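Local coordinates for protein importin subunit beta-1 (Saccharomyces cerevisiae, PDB 5OWU) that serves as the beta subunit of the nuclear import receptor, associating with importin alpha, which recognises classical nuclear localization signals in cargo, at residues 320-325 with 356-361; 83-88 with 123-128; 804-809 with 825-830. All blocks are in the same frame, centred on the assembly; numbering follows the deposited sequence.

Interaction 1: residues 320-325 with 356-361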
loop_
_atom_site.group_PDB
_atom_site.type_symbol
_atom_site.label_atom_id
_atom_site.label_comp_id
_atom_site.label_asym_id
_atom_site.label_seq_id
_atom_site.Cartn_x
_atom_site.Cartn_y
_atom_site.Cartn_z
ATOM N N SER A 320 -13.887 -4.820 25.898
ATOM C CA SER A 320 -14.265 -5.663 27.029
ATOM C C SER A 320 -13.073 -6.407 27.614
ATOM O O SER A 320 -13.076 -6.732 28.805
ATOM C CB SER A 320 -15.320 -6.676 26.591
ATOM O OG SER A 320 -16.444 -6.041 26.004
ATOM N N SER A 321 -12.064 -6.709 26.799
ATOM C CA SER A 321 -10.967 -7.581 27.203
ATOM C C SER A 321 -9.734 -6.830 27.693
ATOM O O SER A 321 -8.754 -7.476 28.082
ATOM C CB SER A 321 -10.565 -8.475 26.029
ATOM O OG SER A 321 -11.692 -9.117 25.465
ATOM N N ILE A 322 -9.752 -5.494 27.673
ATOM C CA ILE A 322 -8.555 -4.710 27.993
ATOM C C ILE A 322 -7.957 -5.146 29.321
ATOM O O ILE A 322 -6.740 -5.351 29.435
ATOM C CB ILE A 322 -8.889 -3.209 28.007
ATOM C CG1 ILE A 322 -9.094 -2.705 26.586
ATOM C CG2 ILE A 322 -7.780 -2.408 28.680
ATOM C CD1 ILE A 322 -9.623 -1.302 26.519
ATOM N N LYS A 323 -8.808 -5.258 30.345
ATOM C CA LYS A 323 -8.371 -5.637 31.684
ATOM C C LYS A 323 -7.472 -6.867 31.654
ATOM O O LYS A 323 -6.486 -6.944 32.394
ATOM C CB LYS A 323 -9.596 -5.904 32.578
ATOM C CG LYS A 323 -10.469 -4.674 32.898
ATOM C CD LYS A 323 -11.776 -5.058 33.646
ATOM C CE LYS A 323 -12.783 -3.890 33.728
ATOM N NZ LYS A 323 -14.167 -4.282 34.191
ATOM N N ASP A 324 -7.815 -7.854 30.827
ATOM C CA ASP A 324 -7.102 -9.127 30.798
ATOM C C ASP A 324 -6.035 -9.229 29.712
ATOM O O ASP A 324 -5.048 -9.946 29.905
ATOM C CB ASP A 324 -8.110 -10.267 30.619
ATOM C CG ASP A 324 -9.340 -10.093 31.494
ATOM O OD1 ASP A 324 -9.182 -9.638 32.643
ATOM O OD2 ASP A 324 -10.462 -10.382 31.036
ATOM N N VAL A 325 -6.198 -8.534 28.584
ATOM C CA VAL A 325 -5.247 -8.645 27.478
ATOM C C VAL A 325 -4.059 -7.713 27.684
ATOM O O VAL A 325 -2.901 -8.105 27.490
ATOM C CB VAL A 325 -5.942 -8.349 26.136
ATOM C CG1 VAL A 325 -4.924 -8.276 25.018
ATOM C CG2 VAL A 325 -6.985 -9.410 25.821
ATOM N N GLN A 356 -0.819 0.026 20.431
ATOM C CA GLN A 356 -1.294 1.247 19.783
ATOM C C GLN A 356 -2.667 1.042 19.154
ATOM O O GLN A 356 -3.512 1.951 19.187
ATOM C CB GLN A 356 -0.278 1.717 18.746
ATOM C CG GLN A 356 1.070 2.028 19.369
ATOM C CD GLN A 356 2.115 2.432 18.349
ATOM O OE1 GLN A 356 1.789 2.964 17.286
ATOM N NE2 GLN A 356 3.384 2.181 18.669
ATOM N N LEU A 357 -2.915 -0.137 18.576
ATOM C CA LEU A 357 -4.252 -0.424 18.058
ATOM C C LEU A 357 -5.298 -0.416 19.172
ATOM O O LEU A 357 -6.409 0.107 18.997
ATOM C CB LEU A 357 -4.256 -1.772 17.334
ATOM C CG LEU A 357 -3.472 -1.821 16.019
ATOM C CD1 LEU A 357 -3.371 -3.248 15.502
ATOM C CD2 LEU A 357 -4.119 -0.929 14.975
ATOM N N PHE A 358 -4.977 -1.017 20.315
ATOM C CA PHE A 358 -5.897 -0.977 21.447
ATOM C C PHE A 358 -6.213 0.459 21.834
ATOM O O PHE A 358 -7.372 0.805 22.077
ATOM C CB PHE A 358 -5.308 -1.733 22.638
ATOM C CG PHE A 358 -5.819 -3.138 22.774
ATOM C CD1 PHE A 358 -6.995 -3.395 23.472
ATOM C CD2 PHE A 358 -5.133 -4.200 22.204
ATOM C CE1 PHE A 358 -7.479 -4.683 23.601
ATOM C CE2 PHE A 358 -5.609 -5.497 22.328
ATOM C CZ PHE A 358 -6.784 -5.740 23.029
ATOM N N ALA A 359 -5.190 1.316 21.896
ATOM C CA ALA A 359 -5.418 2.693 22.322
ATOM C C ALA A 359 -6.277 3.452 21.319
ATOM O O ALA A 359 -7.154 4.229 21.714
ATOM C CB ALA A 359 -4.087 3.411 22.531
ATOM N N GLN A 360 -6.033 3.256 20.020
ATOM C CA GLN A 360 -6.854 3.916 19.007
ATOM C C GLN A 360 -8.291 3.415 19.054
ATOM O O GLN A 360 -9.237 4.191 18.883
ATOM C CB GLN A 360 -6.252 3.685 17.615
ATOM C CG GLN A 360 -4.922 4.381 17.405
ATOM C CD GLN A 360 -4.207 3.922 16.148
ATOM O OE1 GLN A 360 -4.188 2.734 15.827
ATOM N NE2 GLN A 360 -3.609 4.867 15.432
ATOM N N ASN A 361 -8.473 2.120 19.295
ATOM C CA ASN A 361 -9.799 1.521 19.256
ATOM C C ASN A 361 -10.599 1.820 20.517
ATOM O O ASN A 361 -11.827 1.940 20.453
ATOM C CB ASN A 361 -9.655 0.011 19.059
ATOM C CG ASN A 361 -10.984 -0.701 18.909
ATOM O OD1 ASN A 361 -11.998 -0.099 18.567
ATOM N ND2 ASN A 361 -10.973 -2.004 19.154
#
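Phe358 is the residue of 356-361 that carries the contact, its ring reaching Ile322 and Val325 on helix 317-332. The two segments belong to one HEAT repeat, HEAT 8, whose two helices pack here through side chains. Gln356 and Leu357 look elsewhere: the first bonds through NE2 to Ser395, and the second packs on helix 280-306. Phe358 then turns to the partner helix, its CA 8.0 Å from the CA of Ile322. Its first torsion, chi1 -98°, is well off a staggered value, and this rotation brings the ring up to both aliphatic side chains. CG1 of Ile322 approaches obliquely, 3.8 Å from Phe358 CD1 and almost as near to CE1. Val325, on the same side of the ring plane, meets its far end, with CG1 3.7 Å from Phe358 CZ and 3.9 Å from CE2, the valine side chain crossing at about a right angle. That branch gets there by standing opposite the backbone N (chi1 172°). Helix 317-332 is kinked here, the N atoms of Lys323 and Asp324 lacking a bond to the turn before; Ser321 O takes both Asp324 N (2.9 Å) and Val325 N. Ala359 turns its CB from the partner helix and touches Ile366, while Asn361 uses ND2 to hold Glu297 of helix 280-306. With an alanine here in place of Phe358, Ile322 and Val325 would probably lose their shared partner and a gap would open between the helices. No hydrogen bond spans the two segments, and the three touching residues are buried and apolar; the 144 Å² they bury depends on the fit of one ring against two aliphatic groups, with nothing polar to fix its direction.

Interaction 2: residues 83-88 with 123-128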
loop_
_atom_site.group_PDB
_atom_site.type_symbol
_atom_site.label_atom_id
_atom_site.label_comp_id
_atom_site.label_asym_id
_atom_site.label_seq_id
_atom_site.Cartn_x
_atom_site.Cartn_y
_atom_site.Cartn_z
ATOM N N ARG A 83 -10.428 -19.955 -24.693
ATOM C CA ARG A 83 -9.547 -20.744 -25.552
ATOM C C ARG A 83 -9.482 -22.198 -25.093
ATOM O O ARG A 83 -9.526 -23.116 -25.918
ATOM C CB ARG A 83 -8.143 -20.139 -25.595
ATOM C CG ARG A 83 -7.171 -20.995 -26.407
ATOM C CD ARG A 83 -5.834 -20.334 -26.614
ATOM N NE ARG A 83 -5.147 -20.058 -25.358
ATOM C CZ ARG A 83 -3.908 -19.584 -25.288
ATOM N NH1 ARG A 83 -3.232 -19.354 -26.401
ATOM N NH2 ARG A 83 -3.341 -19.347 -24.112
ATOM N N TRP A 84 -9.352 -22.436 -23.789
ATOM C CA TRP A 84 -9.416 -23.806 -23.287
ATOM C C TRP A 84 -10.738 -24.462 -23.664
ATOM O O TRP A 84 -10.771 -25.604 -24.145
ATOM C CB TRP A 84 -9.234 -23.820 -21.768
ATOM C CG TRP A 84 -9.465 -25.169 -21.155
ATOM C CD1 TRP A 84 -10.606 -25.608 -20.557
ATOM C CD2 TRP A 84 -8.536 -26.257 -21.090
ATOM N NE1 TRP A 84 -10.446 -26.896 -20.117
ATOM C CE2 TRP A 84 -9.185 -27.321 -20.430
ATOM C CE3 TRP A 84 -7.218 -26.435 -21.520
ATOM C CZ2 TRP A 84 -8.561 -28.543 -20.185
ATOM C CZ3 TRP A 84 -6.601 -27.649 -21.281
ATOM C CH2 TRP A 84 -7.271 -28.688 -20.619
ATOM N N ILE A 85 -11.841 -23.745 -23.467
ATOM C CA ILE A 85 -13.156 -24.343 -23.658
ATOM C C ILE A 85 -13.392 -24.703 -25.121
ATOM O O ILE A 85 -13.906 -25.789 -25.424
ATOM C CB ILE A 85 -14.242 -23.398 -23.112
ATOM C CG1 ILE A 85 -14.148 -23.366 -21.580
ATOM C CG2 ILE A 85 -15.632 -23.834 -23.578
ATOM C CD1 ILE A 85 -14.937 -22.269 -20.932
ATOM N N THR A 86 -13.029 -23.813 -26.052
ATOM C CA THR A 86 -13.376 -24.012 -27.458
ATOM C C THR A 86 -12.260 -24.616 -28.309
ATOM O O THR A 86 -12.555 -25.337 -29.261
ATOM C CB THR A 86 -13.811 -22.689 -28.107
ATOM O OG1 THR A 86 -12.726 -21.757 -28.108
ATOM C CG2 THR A 86 -14.993 -22.090 -27.366
ATOM N N GLN A 87 -10.993 -24.360 -28.005
ATOM C CA GLN A 87 -9.905 -24.778 -28.887
ATOM C C GLN A 87 -9.231 -26.083 -28.481
ATOM O O GLN A 87 -8.540 -26.681 -29.307
ATOM C CB GLN A 87 -8.842 -23.679 -28.971
ATOM C CG GLN A 87 -9.405 -22.342 -29.450
ATOM C CD GLN A 87 -10.153 -22.468 -30.770
ATOM O OE1 GLN A 87 -9.591 -22.902 -31.774
ATOM N NE2 GLN A 87 -11.431 -22.102 -30.769
ATOM N N VAL A 88 -9.388 -26.536 -27.244
ATOM C CA VAL A 88 -8.893 -27.846 -26.834
ATOM C C VAL A 88 -10.073 -28.804 -26.913
ATOM O O VAL A 88 -11.096 -28.603 -26.250
ATOM C CB VAL A 88 -8.269 -27.804 -25.427
ATOM C CG1 VAL A 88 -7.739 -29.172 -25.013
ATOM C CG2 VAL A 88 -7.147 -26.771 -25.379
ATOM N N ALA A 123 -9.010 -26.445 -13.243
ATOM C CA ALA A 123 -10.184 -26.431 -12.374
ATOM C C ALA A 123 -10.790 -25.041 -12.298
ATOM O O ALA A 123 -12.014 -24.890 -12.321
ATOM C CB ALA A 123 -9.811 -26.916 -10.969
ATOM N N ASP A 124 -9.947 -24.014 -12.185
ATOM C CA ASP A 124 -10.455 -22.653 -12.136
ATOM C C ASP A 124 -11.228 -22.313 -13.396
ATOM O O ASP A 124 -12.141 -21.482 -13.352
ATOM C CB ASP A 124 -9.311 -21.664 -11.934
ATOM C CG ASP A 124 -8.859 -21.585 -10.481
ATOM O OD1 ASP A 124 -9.579 -22.094 -9.605
ATOM O OD2 ASP A 124 -7.788 -21.011 -10.215
ATOM N N ILE A 125 -10.890 -22.937 -14.525
ATOM C CA ILE A 125 -11.709 -22.724 -15.716
ATOM C C ILE A 125 -12.984 -23.563 -15.672
ATOM O O ILE A 125 -14.078 -23.061 -15.940
ATOM C CB ILE A 125 -10.899 -23.023 -16.985
ATOM C CG1 ILE A 125 -9.805 -21.975 -17.160
ATOM C CG2 ILE A 125 -11.822 -23.030 -18.215
ATOM C CD1 ILE A 125 -8.670 -22.430 -18.054
ATOM N N GLU A 126 -12.873 -24.849 -15.351
ATOM C CA GLU A 126 -13.967 -25.780 -15.604
ATOM C C GLU A 126 -15.005 -25.844 -14.483
ATOM O O GLU A 126 -16.204 -25.929 -14.766
ATOM C CB GLU A 126 -13.406 -27.175 -15.862
ATOM C CG GLU A 126 -12.547 -27.252 -17.142
ATOM C CD GLU A 126 -12.497 -28.648 -17.732
ATOM O OE1 GLU A 126 -12.914 -29.608 -17.048
ATOM O OE2 GLU A 126 -12.040 -28.786 -18.887
ATOM N N LEU A 127 -14.588 -25.830 -13.219
ATOM C CA LEU A 127 -15.555 -25.985 -12.134
ATOM C C LEU A 127 -16.651 -24.931 -12.179
ATOM O O LEU A 127 -17.827 -25.294 -11.995
ATOM C CB LEU A 127 -14.840 -25.970 -10.774
ATOM C CG LEU A 127 -13.901 -27.140 -10.468
ATOM C CD1 LEU A 127 -13.257 -26.958 -9.104
ATOM C CD2 LEU A 127 -14.624 -28.468 -10.525
ATOM N N PRO A 128 -16.362 -23.650 -12.417
ATOM C CA PRO A 128 -17.455 -22.672 -12.562
ATOM C C PRO A 128 -18.412 -22.990 -13.700
ATOM O O PRO A 128 -19.537 -22.477 -13.706
ATOM C CB PRO A 128 -16.713 -21.351 -12.808
ATOM C CG PRO A 128 -15.347 -21.572 -12.253
ATOM C CD PRO A 128 -15.037 -23.013 -12.483
#
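The indole of Trp84 presents its edge to Glu126, OE2 lying practically in the ring plane, while Val88 CB rests over one face, displaced toward the rim. The bond from Trp84 NE1 to Glu126 OE2 is 2.8 Å long and nearly straight, with 163° at the hydrogen. It uses the anti side of that oxygen, and the carboxylate is turned 54° against the indole. Lys97 takes the other oxygen, OE1, in a salt bridge, so each end of this buried carboxylate has a mate and its rotation is probably fixed.

Apolar contact completes the join. Ile125 CG2 comes obliquely to Trp84 CD1 at 3.7 Å, and the same methyl is 4.1 Å from Ile85 CG1; Ile125 CD1 lies 4.0 Å from Trp84 CB. Trp84 CG stands anti to the backbone N (chi1 173°), which swings the indole toward helix 109-126.

The contact ties helix 74-87, near its end, to residues 123-126 of helix 109-126 in HEAT 3. Helix 90-104 touches both: its Ile96 packs on Trp84, and its Lys93 makes a cation-pi contact with the indole and also touches Glu126.

Interaction 3: residues 804-809 with 825-830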
loop_
_atom_site.group_PDB
_atom_site.type_symbol
_atom_site.label_atom_id
_atom_site.label_comp_id
_atom_site.label_asym_id
_atom_site.label_seq_id
_atom_site.Cartn_x
_atom_site.Cartn_y
_atom_site.Cartn_z
ATOM N N GLY A 804 -16.549 21.719 -8.569
ATOM C CA GLY A 804 -16.165 22.911 -9.310
ATOM C C GLY A 804 -16.420 22.782 -10.802
ATOM O O GLY A 804 -16.910 23.715 -11.441
ATOM N N LEU A 805 -16.084 21.625 -11.380
ATOM C CA LEU A 805 -16.397 21.379 -12.783
ATOM C C LEU A 805 -17.889 21.499 -13.039
ATOM O O LEU A 805 -18.312 22.077 -14.051
ATOM C CB LEU A 805 -15.916 19.991 -13.207
ATOM C CG LEU A 805 -14.445 19.819 -13.568
ATOM C CD1 LEU A 805 -14.137 18.339 -13.726
ATOM C CD2 LEU A 805 -14.110 20.581 -14.847
ATOM N N ILE A 806 -18.710 20.936 -12.145
ATOM C CA ILE A 806 -20.159 21.037 -12.333
ATOM C C ILE A 806 -20.558 22.503 -12.468
ATOM O O ILE A 806 -21.278 22.901 -13.403
ATOM C CB ILE A 806 -20.903 20.344 -11.176
ATOM C CG1 ILE A 806 -20.539 18.855 -11.128
ATOM C CG2 ILE A 806 -22.414 20.507 -11.340
ATOM C CD1 ILE A 806 -21.152 18.092 -9.947
ATOM N N GLY A 807 -20.041 23.339 -11.566
ATOM C CA GLY A 807 -20.414 24.747 -11.576
ATOM C C GLY A 807 -19.893 25.503 -12.788
ATOM O O GLY A 807 -20.650 26.209 -13.463
ATOM N N ASP A 808 -18.592 25.384 -13.068
ATOM C CA ASP A 808 -17.983 26.154 -14.153
ATOM C C ASP A 808 -18.568 25.764 -15.505
ATOM O O ASP A 808 -18.900 26.628 -16.328
ATOM C CB ASP A 808 -16.468 25.949 -14.161
ATOM C CG ASP A 808 -15.804 26.381 -12.862
ATOM O OD1 ASP A 808 -16.443 27.100 -12.064
ATOM O OD2 ASP A 808 -14.629 26.007 -12.646
ATOM N N ILE A 809 -18.695 24.461 -15.760
ATOM C CA ILE A 809 -19.310 24.040 -17.012
ATOM C C ILE A 809 -20.718 24.603 -17.108
ATOM O O ILE A 809 -21.115 25.138 -18.153
ATOM C CB ILE A 809 -19.287 22.507 -17.143
ATOM C CG1 ILE A 809 -17.838 22.027 -17.285
ATOM C CG2 ILE A 809 -20.119 22.058 -18.347
ATOM C CD1 ILE A 809 -17.661 20.521 -17.242
ATOM N N ASP A 825 -30.603 13.019 -10.159
ATOM C CA ASP A 825 -30.537 12.825 -8.716
ATOM C C ASP A 825 -29.098 12.724 -8.239
ATOM O O ASP A 825 -28.749 13.265 -7.187
ATOM C CB ASP A 825 -31.309 11.569 -8.306
ATOM C CG ASP A 825 -32.813 11.781 -8.266
ATOM O OD1 ASP A 825 -33.262 12.943 -8.177
ATOM O OD2 ASP A 825 -33.549 10.777 -8.307
ATOM N N TRP A 826 -28.242 12.026 -8.990
ATOM C CA TRP A 826 -26.886 11.821 -8.491
ATOM C C TRP A 826 -26.098 13.129 -8.473
ATOM O O TRP A 826 -25.276 13.336 -7.576
ATOM C CB TRP A 826 -26.167 10.740 -9.306
ATOM C CG TRP A 826 -25.701 11.148 -10.675
ATOM C CD1 TRP A 826 -26.334 10.913 -11.857
ATOM C CD2 TRP A 826 -24.488 11.844 -10.999
ATOM N NE1 TRP A 826 -25.599 11.425 -12.900
ATOM C CE2 TRP A 826 -24.461 12.001 -12.401
ATOM C CE3 TRP A 826 -23.426 12.351 -10.242
ATOM C CZ2 TRP A 826 -23.416 12.646 -13.062
ATOM C CZ3 TRP A 826 -22.386 12.995 -10.903
ATOM C CH2 TRP A 826 -22.391 13.134 -12.299
ATOM N N VAL A 827 -26.363 14.036 -9.415
ATOM C CA VAL A 827 -25.695 15.338 -9.396
ATOM C C VAL A 827 -26.131 16.140 -8.174
ATOM O O VAL A 827 -25.299 16.625 -7.398
ATOM C CB VAL A 827 -25.971 16.104 -10.704
ATOM C CG1 VAL A 827 -25.342 17.502 -10.673
ATOM C CG2 VAL A 827 -25.443 15.324 -11.890
ATOM N N ILE A 828 -27.443 16.294 -7.989
ATOM C CA ILE A 828 -27.963 17.042 -6.844
ATOM C C ILE A 828 -27.430 16.455 -5.541
ATOM O O ILE A 828 -26.896 17.169 -4.680
ATOM C CB ILE A 828 -29.503 17.048 -6.876
ATOM C CG1 ILE A 828 -30.008 17.828 -8.100
ATOM C CG2 ILE A 828 -30.078 17.631 -5.583
ATOM C CD1 ILE A 828 -31.376 17.381 -8.610
ATOM N N ASP A 829 -27.569 15.137 -5.380
ATOM C CA ASP A 829 -27.113 14.477 -4.161
ATOM C C ASP A 829 -25.621 14.687 -3.940
ATOM O O ASP A 829 -25.183 14.903 -2.806
ATOM C CB ASP A 829 -27.439 12.985 -4.225
ATOM C CG ASP A 829 -28.933 12.712 -4.242
ATOM O OD1 ASP A 829 -29.712 13.633 -3.914
ATOM O OD2 ASP A 829 -29.328 11.574 -4.575
ATOM N N TYR A 830 -24.821 14.620 -5.008
ATOM C CA TYR A 830 -23.381 14.814 -4.862
ATOM C C TYR A 830 -23.059 16.238 -4.424
ATOM O O TYR A 830 -22.244 16.450 -3.516
ATOM C CB TYR A 830 -22.673 14.486 -6.176
ATOM C CG TYR A 830 -21.173 14.649 -6.107
ATOM C CD1 TYR A 830 -20.429 13.972 -5.152
ATOM C CD2 TYR A 830 -20.499 15.472 -7.001
ATOM C CE1 TYR A 830 -19.064 14.112 -5.081
ATOM C CE2 TYR A 830 -19.130 15.619 -6.939
ATOM C CZ TYR A 830 -18.418 14.934 -5.978
ATOM O OH TYR A 830 -17.057 15.069 -5.905
#
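Ile806 reaches across to Val827 and Tyr830 where two consecutive HEAT repeats meet, helix 796-812 belonging to HEAT 18 and helix 825-836 to HEAT 19. It gives up about half of the 123 Å² buried here. Its closest backbone neighbour is Val827, with 8.5 Å between the CA atoms of the two residues. Val827 and Tyr830, three positions apart and so nearly one helical turn, both point at the opposing helix from their first side-chain bond, and the two branches of the isoleucine divide between them.

The CG2 branch faces the valine, Ile806 CG2 lying 4.2 Å from Val827 CG1. The other branch is extended (chi2 176°), and this carries CD1 out to the aromatic residue, where Ile806 CD1 is 4.0 Å from Tyr830 CD2. The methyl comes in at the edge of the phenol ring, in its plane, and the ring's face plays no part in this pair. Val827 CG1 also sits 4.3 Å from Ile806 CD1, so the valine methyl touches both branches. These spacings are loose van der Waals contacts, and no hydrogen bond crosses between the segments.

The polar end of Tyr830 is satisfied elsewhere: its OH shares a hydrogen bond with Ser799 OG, further back on helix 796-812. The same tyrosine packs on Val786 and Ala787, so Tyr830 of HEAT 19 touches both helices of HEAT 18, 776-788 and 796-812. On the HEAT 19 side, Val827 also meets its own neighbour in sequence, its CG2 standing 3.4 Å above the plane of the Trp826 indole, over the centre of the ring.

In the fold
Along the chain the contacts follow in series: interaction 2 closes before interaction 1 opens, and interaction 1 closes before interaction 3. Their centres are 43 to 49 Å apart, and even the nearest atoms of any two are about 27 Å or more from one another; they share no helix. Interaction 2 joins helix 74-87 to HEAT 3, interaction 1 lies inside HEAT 8, and interaction 3 spans HEAT 18 and HEAT 19. Each thus samples a different part of an all-helical solenoid, built by local helix-to-helix contacts within and between successive repeats; the nearly equal spacings show that the chain curves round, as expected of the superhelical importin beta solenoid.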